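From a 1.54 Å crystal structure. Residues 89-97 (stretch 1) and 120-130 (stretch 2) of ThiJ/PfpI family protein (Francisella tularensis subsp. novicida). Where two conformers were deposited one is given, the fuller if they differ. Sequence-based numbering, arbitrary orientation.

Stretch 1 (89-97) NIKEYDAII
Stretch 2 120-130: DIYAKNGVIGA

Two short parallel strands pair through their backbones, buttressed by an isoleucine cluster, and two lysines tie together the segments before them. Strand 95-97 runs beside strand 127-130, with 6° between their directions and a closest axial approach of 4.8 Å. The register is Ala95 with Val127, Ile96 with Ile128 and Ile97 with Gly129, at CA-CA distances of 4.5, 5.2 and 4.4 Å.

Three backbone hydrogen bonds fix this register. Val127 N donates to Asp94 O at 3.2 Å, Ile96 N to Val127 O at 3.0 Å, and Gly129 N to Ile96 O at 2.9 Å. Ile96 thus uses both its N and its O, as parallel pairing requires. Ala95 N has no partner. CA-H...O contacts add to the ladder: Ala95 CA lies 3.1 Å from Val127 O, and Ile97 CA lies 3.3 Å from Gly129 O. All three residues of strand 95-97 have extended phi/psi, from -157/151 at Ala95 to -124/124 at Ile97.

Ala95, Val127 and Ile97 share one face of the sheet. Ala95 CB meets Val127 CB at 3.8 Å. Ile97 (chi1 m, chi2 m) bends its end over Gly129. An ideal CB on Gly129 would lie 2.6 Å from Ile97 CD1, a clash, so the bare glycine leaves room for this side chain.

Ile96 (t, t) and Ile128 (m, t) point to the other face, with Ile96 CG2 4.1 Å from Ile128 CG1. Ile121 (m, m), from the helix, packs here too. Its CG1 is 3.9 Å from Ile96 CG2, and its CD1 is 3.8 Å from CG1 of Ile90 (t, p).

Before its strand, stretch 1 makes a 3-10 segment at 90-92. Glu92 N bonds to Asn89 O at 3.1 Å, and Tyr93 N to Ile90 O at 3.0 Å. Asn89 OD1 accepts from Lys91 N at 3.0 Å. In stretch 2 the helix gives way to a turn. Asn125 has phi/psi 56/40, and Gly126 N bonds to Ile121 O at 2.8 Å.

Two lysines join these lead-in segments, one to a carboxylate and one to a backbone carbonyl. Lys91 (m, m, t, t) starts away from stretch 2, but its end returns. Its NZ forms a salt bridge with OD2 of Asp120 (chi1 t) at 2.6 Å. Water 1 donates to Asp120 OD1 at 2.9 Å. Lys124 (p, t, t, t) extends so that its NZ donates to Tyr93 O at 2.7 Å. Water 2 donates to Asp94 OD1 at 2.6 Å and accepts a weak bond from Lys124 NZ at 3.3 Å.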

ATOM      1  N   ASN A  89       7.554   4.885 -15.686  1.00 18.10           N
ATOM      2  CA  ASN A  89       6.579   4.635 -16.729  1.00 17.93           C
ATOM      3  C   ASN A  89       5.768   3.405 -16.389  1.00 17.73           C
ATOM      4  O   ASN A  89       6.255   2.277 -16.464  1.00 17.86           O
ATOM      5  CB  ASN A  89       7.245   4.461 -18.085  1.00 20.99           C
ATOM      6  CG  ASN A  89       6.250   4.547 -19.222  1.00 24.06           C
ATOM      7  OD1 ASN A  89       5.129   4.058 -19.111  1.00 22.87           O
ATOM      8  ND2 ASN A  89       6.646   5.202 -20.311  1.00 27.13           N
ATOM      9  N   ILE A  90       4.505   3.640 -16.051  1.00 17.03           N
ATOM     10  CA  ILE A  90       3.615   2.591 -15.581  1.00 16.93           C
ATOM     11  C   ILE A  90       3.383   1.479 -16.618  1.00 18.04           C
ATOM     12  O   ILE A  90       3.074   0.344 -16.248  1.00 19.20           O
ATOM     13  CB  ILE A  90       2.268   3.204 -15.153  1.00 16.06           C
ATOM     14  CG1 ILE A  90       1.447   2.225 -14.325  1.00 16.08           C
ATOM     15  CG2 ILE A  90       1.494   3.720 -16.373  1.00 17.12           C
ATOM     16  CD1 ILE A  90       2.110   1.762 -13.035  1.00 15.76           C
ATOM     17  N   LYS A  91       3.580   1.792 -17.899  1.00 19.16           N
ATOM     18  CA  LYS A  91       3.370   0.828 -18.978  1.00 21.50           C
ATOM     19  C   LYS A  91       4.244  -0.415 -18.822  1.00 21.11           C
ATOM     20  O   LYS A  91       3.906  -1.492 -19.317  1.00 21.69           O
ATOM     21  CB  LYS A  91       3.658   1.486 -20.334  1.00 26.26           C
ATOM     22  CG  LYS A  91       2.830   2.731 -20.620  1.00 32.07           C
ATOM     23  CD  LYS A  91       1.359   2.406 -20.742  1.00 35.55           C
ATOM     24  CE  LYS A  91       0.553   3.604 -21.226  1.00 37.45           C
ATOM     25  NZ  LYS A  91      -0.900   3.264 -21.347  1.00 38.67           N
ATOM     26  N   GLU A  92       5.357  -0.246 -18.114  1.00 22.55           N
ATOM     27  CA  GLU A  92       6.337  -1.312 -17.921  0.77 23.16           C
ATOM     28  C   GLU A  92       5.881  -2.371 -16.911  1.00 21.16           C
ATOM     29  O   GLU A  92       6.480  -3.452 -16.819  1.00 22.22           O
ATOM     30  CB  GLU A  92       7.666  -0.713 -17.451  0.77 25.85           C
ATOM     31  CG  GLU A  92       8.363   0.192 -18.461  0.77 28.80           C
ATOM     32  CD  GLU A  92       9.362  -0.554 -19.333  0.77 31.56           C
ATOM     33  OE1 GLU A  92       9.421  -0.258 -20.546  1.00 32.46           O
ATOM     34  OE2 GLU A  92      10.087  -1.436 -18.807  1.00 32.08           O
ATOM     35  N   TYR A  93       4.827  -2.065 -16.158  1.00 18.60           N
ATOM     36  CA  TYR A  93       4.442  -2.888 -15.005  1.00 16.67           C
ATOM     37  C   TYR A  93       3.130  -3.635 -15.201  1.00 17.14           C
ATOM     38  O   TYR A  93       2.243  -3.189 -15.924  1.00 18.07           O
ATOM     39  CB  TYR A  93       4.370  -2.001 -13.746  1.00 15.36           C
ATOM     40  CG  TYR A  93       5.714  -1.401 -13.430  1.00 15.64           C
ATOM     41  CD1 TYR A  93       6.666  -2.125 -12.739  1.00 14.73           C
ATOM     42  CD2 TYR A  93       6.058  -0.133 -13.889  1.00 16.44           C
ATOM     43  CE1 TYR A  93       7.911  -1.599 -12.487  1.00 15.45           C
ATOM     44  CE2 TYR A  93       7.298   0.398 -13.640  1.00 16.87           C
ATOM     45  CZ  TYR A  93       8.222  -0.334 -12.947  1.00 16.83           C
ATOM     46  OH  TYR A  93       9.465   0.194 -12.702  1.00 18.93           O
ATOM     47  N   ASP A  94       3.049  -4.795 -14.557  1.00 16.48           N
ATOM     48  CA  ASP A  94       1.892  -5.685 -14.598  1.00 17.14           C
ATOM     49  C   ASP A  94       1.031  -5.541 -13.356  1.00 15.81           C
ATOM     50  O   ASP A  94      -0.099  -6.033 -13.295  1.00 15.74           O
ATOM     51  CB  ASP A  94       2.375  -7.125 -14.725  1.00 17.83           C
ATOM     52  CG  ASP A  94       3.287  -7.314 -15.906  1.00 19.27           C
ATOM     53  OD1 ASP A  94       2.862  -6.946 -17.017  1.00 22.26           O
ATOM     54  OD2 ASP A  94       4.431  -7.784 -15.726  1.00 18.22           O
ATOM     55  N   ALA A  95       1.581  -4.878 -12.348  1.00 14.04           N
ATOM     56  CA  ALA A  95       0.888  -4.710 -11.084  1.00 13.97           C
ATOM     57  C   ALA A  95       1.433  -3.492 -10.363  1.00 12.25           C
ATOM     58  O   ALA A  95       2.604  -3.147 -10.527  1.00 12.57           O
ATOM     59  CB  ALA A  95       1.049  -5.947 -10.221  1.00 14.86           C
ATOM     60  N   ILE A  96       0.585  -2.867  -9.552  1.00 11.54           N
ATOM     61  CA  ILE A  96       0.989  -1.770  -8.691  1.00 11.99           C
ATOM     62  C   ILE A  96       0.472  -2.097  -7.289  1.00 10.98           C
ATOM     63  O   ILE A  96      -0.716  -2.432  -7.113  1.00 12.44           O
ATOM     64  CB  ILE A  96       0.480  -0.394  -9.226  1.00 12.01           C
ATOM     65  CG1 ILE A  96       1.098   0.763  -8.424  1.00 11.64           C
ATOM     66  CG2 ILE A  96      -1.039  -0.307  -9.258  1.00 12.76           C
ATOM     67  CD1 ILE A  96       0.909   2.137  -9.069  1.00 12.69           C
ATOM     68  N   ILE A  97       1.376  -2.041  -6.322  1.00  9.75           N
ATOM     69  CA  ILE A  97       1.120  -2.466  -4.942  1.00  9.66           C
ATOM     70  C   ILE A  97       1.435  -1.317  -3.981  1.00 10.09           C
ATOM     71  O   ILE A  97       2.550  -0.822  -3.981  1.00  9.83           O
ATOM     72  CB  ILE A  97       1.968  -3.712  -4.560  1.00 11.82           C
ATOM     73  CG1 ILE A  97       1.774  -4.844  -5.586  1.00 13.75           C
ATOM     74  CG2 ILE A  97       1.634  -4.163  -3.147  1.00 12.61           C
ATOM     75  CD1 ILE A  97       0.351  -5.287  -5.795  1.00 17.12           C
ATOM     76  N   ASP A 120      -4.248   3.222 -15.321  1.00 15.77           N
ATOM     77  CA  ASP A 120      -3.565   2.549 -16.407  1.00 15.97           C
ATOM     78  C   ASP A 120      -3.510   1.036 -16.165  1.00 15.86           C
ATOM     79  O   ASP A 120      -3.817   0.242 -17.053  1.00 17.22           O
ATOM     80  CB  ASP A 120      -2.157   3.126 -16.582  1.00 17.12           C
ATOM     81  CG  ASP A 120      -1.471   2.610 -17.828  1.00 20.94           C
ATOM     82  OD1 ASP A 120      -1.000   1.453 -17.794  1.00 22.48           O
ATOM     83  OD2 ASP A 120      -1.403   3.364 -18.831  1.00 22.66           O
ATOM     84  N   ILE A 121      -3.133   0.638 -14.957  1.00 15.28           N
ATOM     85  CA  ILE A 121      -3.088  -0.778 -14.610  1.00 15.75           C
ATOM     86  C   ILE A 121      -4.488  -1.414 -14.674  1.00 17.00           C
ATOM     87  O   ILE A 121      -4.675  -2.513 -15.220  1.00 17.28           O
ATOM     88  CB  ILE A 121      -2.486  -0.969 -13.208  1.00 14.74           C
ATOM     89  CG1 ILE A 121      -1.039  -0.457 -13.160  1.00 14.73           C
ATOM     90  CG2 ILE A 121      -2.548  -2.436 -12.800  1.00 15.31           C
ATOM     91  CD1 ILE A 121      -0.071  -1.207 -14.057  1.00 17.19           C
ATOM     92  N   TYR A 122      -5.467  -0.713 -14.124  1.00 17.85           N
ATOM     93  CA  TYR A 122      -6.855  -1.173 -14.120  1.00 19.50           C
ATOM     94  C   TYR A 122      -7.397  -1.408 -15.533  1.00 19.99           C
ATOM     95  O   TYR A 122      -8.133  -2.371 -15.781  1.00 20.86           O
ATOM     96  CB  TYR A 122      -7.721  -0.146 -13.390  1.00 19.78           C
ATOM     97  CG  TYR A 122      -9.140  -0.584 -13.100  1.00 21.99           C
ATOM     98  CD1 TYR A 122      -9.394  -1.713 -12.334  1.00 23.08           C
ATOM     99  CD2 TYR A 122     -10.225   0.155 -13.563  1.00 23.41           C
ATOM    100  CE1 TYR A 122     -10.691  -2.111 -12.059  1.00 24.36           C
ATOM    101  CE2 TYR A 122     -11.525  -0.241 -13.294  1.00 23.99           C
ATOM    102  CZ  TYR A 122     -11.748  -1.366 -12.533  1.00 25.20           C
ATOM    103  OH  TYR A 122     -13.032  -1.780 -12.254  1.00 27.88           O
ATOM    104  N   ALA A 123      -7.014  -0.529 -16.455  1.00 21.12           N
ATOM    105  CA  ALA A 123      -7.543  -0.554 -17.821  1.00 22.10           C
ATOM    106  C   ALA A 123      -7.074  -1.780 -18.593  1.00 24.00           C
ATOM    107  O   ALA A 123      -7.755  -2.229 -19.520  1.00 26.02           O
ATOM    108  CB  ALA A 123      -7.145   0.729 -18.565  1.00 22.91           C
ATOM    109  N   LYS A 124      -5.909  -2.313 -18.235  1.00 22.44           N
ATOM    110  CA  LYS A 124      -5.443  -3.545 -18.856  1.00 24.10           C
ATOM    111  C   LYS A 124      -5.676  -4.738 -17.934  1.00 22.97           C
ATOM    112  O   LYS A 124      -5.111  -5.811 -18.135  1.00 24.03           O
ATOM    113  CB  LYS A 124      -3.975  -3.428 -19.241  1.00 26.47           C
ATOM    114  CG  LYS A 124      -3.028  -3.178 -18.095  1.00 27.83           C
ATOM    115  CD  LYS A 124      -1.633  -2.947 -18.635  1.00 29.18           C
ATOM    116  CE  LYS A 124      -0.573  -3.198 -17.590  1.00 29.08           C
ATOM    117  NZ  LYS A 124       0.786  -3.003 -18.172  1.00 29.44           N
ATOM    118  N   ASN A 125      -6.528  -4.545 -16.931  1.00 22.76           N
ATOM    119  CA  ASN A 125      -6.888  -5.601 -15.988  1.00 23.51           C
ATOM    120  C   ASN A 125      -5.658  -6.205 -15.308  1.00 21.93           C
ATOM    121  O   ASN A 125      -5.568  -7.419 -15.093  1.00 23.19           O
ATOM    122  CB  ASN A 125      -7.693  -6.697 -16.698  1.00 27.59           C
ATOM    123  CG  ASN A 125      -8.402  -7.631 -15.725  1.00 31.60           C
ATOM    124  OD1 ASN A 125      -8.913  -7.204 -14.685  1.00 33.54           O
ATOM    125  ND2 ASN A 125      -8.427  -8.918 -16.054  1.00 33.14           N
ATOM    126  N   GLY A 126      -4.710  -5.336 -14.962  1.00 18.95           N
ATOM    127  CA  GLY A 126      -3.562  -5.740 -14.181  1.00 17.46           C
ATOM    128  C   GLY A 126      -3.955  -5.783 -12.723  1.00 16.54           C
ATOM    129  O   GLY A 126      -5.095  -5.494 -12.371  1.00 17.65           O
ATOM    130  N   VAL A 127      -3.002  -6.127 -11.869  1.00 15.33           N
ATOM    131  CA  VAL A 127      -3.275  -6.261 -10.446  1.00 14.21           C
ATOM    132  C   VAL A 127      -3.020  -4.960  -9.716  1.00 12.33           C
ATOM    133  O   VAL A 127      -1.978  -4.349  -9.881  1.00 13.35           O
ATOM    134  CB  VAL A 127      -2.420  -7.378  -9.828  1.00 14.80           C
ATOM    135  CG1 VAL A 127      -2.599  -7.447  -8.317  1.00 16.08           C
ATOM    136  CG2 VAL A 127      -2.773  -8.704 -10.481  1.00 15.51           C
ATOM    137  N   ILE A 128      -3.992  -4.560  -8.905  1.00 12.27           N
ATOM    138  CA  ILE A 128      -3.905  -3.407  -8.024  1.00 13.06           C
ATOM    139  C   ILE A 128      -3.997  -3.902  -6.595  1.00 12.41           C
ATOM    140  O   ILE A 128      -5.015  -4.465  -6.210  1.00 14.02           O
ATOM    141  CB  ILE A 128      -5.027  -2.397  -8.299  1.00 12.85           C
ATOM    142  CG1 ILE A 128      -4.864  -1.814  -9.691  1.00 13.11           C
ATOM    143  CG2 ILE A 128      -5.011  -1.262  -7.287  1.00 13.30           C
ATOM    144  CD1 ILE A 128      -6.151  -1.392 -10.292  1.00 15.25           C
ATOM    145  N   GLY A 129      -2.936  -3.718  -5.820  1.00 12.02           N
ATOM    146  CA  GLY A 129      -2.907  -4.168  -4.442  1.00 10.88           C
ATOM    147  C   GLY A 129      -2.698  -3.033  -3.457  1.00 11.14           C
ATOM    148  O   GLY A 129      -1.972  -2.090  -3.752  1.00 12.20           O
ATOM    149  N   ALA A 130      -3.339  -3.094  -2.292  1.00 10.61           N
ATOM    150  CA  ALA A 130      -3.080  -2.110  -1.239  1.00 10.80           C
ATOM    151  C   ALA A 130      -3.332  -2.729   0.122  1.00 12.07           C
ATOM    152  O   ALA A 130      -4.280  -3.489   0.277  1.00 11.45           O
ATOM    153  CB  ALA A 130      -3.932  -0.867  -1.425  1.00 11.01           C
TER
HETATM  154  O   HOH W   1      -0.970   0.066 -20.359  1.00 41.41           O
HETATM  155  O   HOH W   2       0.696  -6.255 -18.254  1.00 26.77           O